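Local coordinates for competence damage-inducible protein A (PDB 5V01) that is of unknown function but belongs to the CinA family of competence- and damage-inducible proteins, at residues A[18-22]-A[162-166]. Sequence-based numbering, arbitrary orientation.
Sequences LTAEV and LAALS. With NA (sodium ion), chain E.
Leu18 to Val22 of helix 15-29 and Leu162 to Ser166 of helix 150-169 run side by side in the same sense, their local axes 9.3 Å apart at closest and inclined by 30°, with Leu18 level with Leu162 and Val22 with Ser166. The small side chains of Ala163 and Ser166 leave room for Leu18 and Val22: Leu18 spreads its two methyls over Ala163, CD1 lying 4.0 Å from Ala163 CB, while Leu18 CB meets Leu162 CB. One turn on, Val22 inserts a short branched side chain where the backbones come close. Its CG1, anti to the backbone N (chi1 163°), touches Leu165 CD2 at 3.5 Å, the two side chains meeting nearly at right angles; CG2 rests near Leu162 O and Ser166 CB. In the conformer described, Thr19 OG1 lies beside Leu162 CD1 and is hydrogen-bonded to Thr15 O of its own helix, which satisfies the hydroxyl in a buried place. The border on the Glu21 side is polar. Glu21, extended from its helix (chi1 -176°), takes a hydrogen bond at OE1 from a water 2.8 Å away, which also donates to Ser166 OG in one of that residue's two conformers. A sodium ion bound by Ser166 O holds two further waters, one of which donates to Glu21 OE2, so the carboxylate probably helps to balance the ion's charge. Beyond the interface Leu162 packs on Leu44, Ala47 and Leu48 of helix 43-50. This is near-parallel helix-helix packing in an alpha/beta fold: the first and last helices of the chain lie side by side, and Leu165 joins the pair to Ile107 and Ile109 on strand 107-113 of the mixed sheet.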
loop_
_atom_site.group_PDB
_atom_site.type_symbol
_atom_site.label_atom_id
_atom_site.label_comp_id
_atom_site.label_asym_id
_atom_site.label_seq_id
_atom_site.Cartn_x
_atom_site.Cartn_y
_atom_site.Cartn_z
ATOM N N LEU A 18 11.104 -10.005 -11.037
ATOM C CA LEU A 18 11.830 -9.735 -9.796
ATOM C C LEU A 18 11.077 -10.221 -8.578
ATOM O O LEU A 18 11.658 -10.811 -7.658
ATOM C CB LEU A 18 12.116 -8.251 -9.659
ATOM C CG LEU A 18 13.192 -7.683 -10.579
ATOM C CD1 LEU A 18 13.155 -6.161 -10.498
ATOM C CD2 LEU A 18 14.586 -8.222 -10.257
ATOM N N THR A 19 9.776 -9.975 -8.591
ATOM C CA THR A 19 8.949 -10.390 -7.502
ATOM C C THR A 19 8.941 -11.928 -7.329
ATOM O O THR A 19 8.917 -12.436 -6.201
ATOM C CB THR A 19 7.541 -9.833 -7.691
ATOM O OG1 THR A 19 7.574 -8.393 -7.770
ATOM C CG2 THR A 19 6.782 -10.187 -6.533
ATOM N N ALA A 20 9.010 -12.655 -8.445
ATOM C CA ALA A 20 9.102 -14.130 -8.431
ATOM C C ALA A 20 10.394 -14.594 -7.759
ATOM O O ALA A 20 10.397 -15.524 -6.936
ATOM C CB ALA A 20 8.987 -14.697 -9.824
ATOM N N GLU A 21 11.496 -13.936 -8.118
ATOM C CA GLU A 21 12.791 -14.304 -7.572
ATOM C C GLU A 21 12.849 -13.982 -6.077
ATOM O O GLU A 21 13.352 -14.770 -5.258
ATOM C CB GLU A 21 13.877 -13.571 -8.349
ATOM C CG GLU A 21 15.287 -13.921 -7.970
ATOM C CD GLU A 21 16.307 -13.209 -8.841
ATOM O OE1 GLU A 21 15.935 -12.502 -9.803
ATOM O OE2 GLU A 21 17.493 -13.331 -8.514
ATOM N N VAL A 22 12.303 -12.816 -5.717
ATOM C CA VAL A 22 12.253 -12.405 -4.304
ATOM C C VAL A 22 11.411 -13.368 -3.461
ATOM O O VAL A 22 11.825 -13.810 -2.402
ATOM C CB VAL A 22 11.713 -10.966 -4.168
ATOM C CG1 VAL A 22 11.243 -10.630 -2.749
ATOM C CG2 VAL A 22 12.774 -9.972 -4.641
ATOM N N LEU A 162 13.109 -3.677 -5.540
ATOM C CA LEU A 162 13.013 -5.117 -5.667
ATOM C C LEU A 162 14.313 -5.747 -6.183
ATOM O O LEU A 162 14.695 -6.819 -5.722
ATOM C CB LEU A 162 11.842 -5.512 -6.567
ATOM C CG LEU A 162 10.453 -5.204 -5.991
ATOM C CD1 LEU A 162 9.406 -5.242 -7.113
ATOM C CD2 LEU A 162 10.093 -6.158 -4.862
ATOM N N ALA A 163 14.933 -5.118 -7.185
ATOM C CA ALA A 163 16.181 -5.646 -7.749
ATOM C C ALA A 163 17.265 -5.646 -6.675
ATOM O O ALA A 163 18.017 -6.619 -6.532
ATOM C CB ALA A 163 16.610 -4.843 -8.956
ATOM N N ALA A 164 17.338 -4.565 -5.902
ATOM C CA ALA A 164 18.338 -4.500 -4.822
ATOM C C ALA A 164 18.042 -5.534 -3.732
ATOM O O ALA A 164 18.933 -6.193 -3.190
ATOM C CB ALA A 164 18.397 -3.108 -4.237
ATOM N N LEU A 165 16.752 -5.698 -3.401
ATOM C CA LEU A 165 16.362 -6.727 -2.445
ATOM C C LEU A 165 16.780 -8.122 -2.935
ATOM O O LEU A 165 17.288 -8.915 -2.148
ATOM C CB LEU A 165 14.853 -6.700 -2.226
ATOM C CG LEU A 165 14.326 -7.804 -1.294
ATOM C CD1 LEU A 165 14.916 -7.674 0.107
ATOM C CD2 LEU A 165 12.804 -7.824 -1.255
ATOM N N SER A 166 16.560 -8.406 -4.228
ATOM C CA SER A 166 16.926 -9.708 -4.823
ATOM C C SER A 166 18.417 -10.018 -4.656
ATOM O O SER A 166 18.803 -11.151 -4.284
ATOM C CB SER A 166 16.474 -9.814 -6.301
ATOM O OG SER A 166 17.330 -9.172 -7.253
HETATM NA NA NA E . 18.133 -13.300 -4.626
HETATM O O HOH W 1 17.529 -10.178 -10.079
HETATM O O HOH W 2 15.732 -12.913 -4.535
HETATM O O HOH W 3 17.527 -15.384 -6.357
#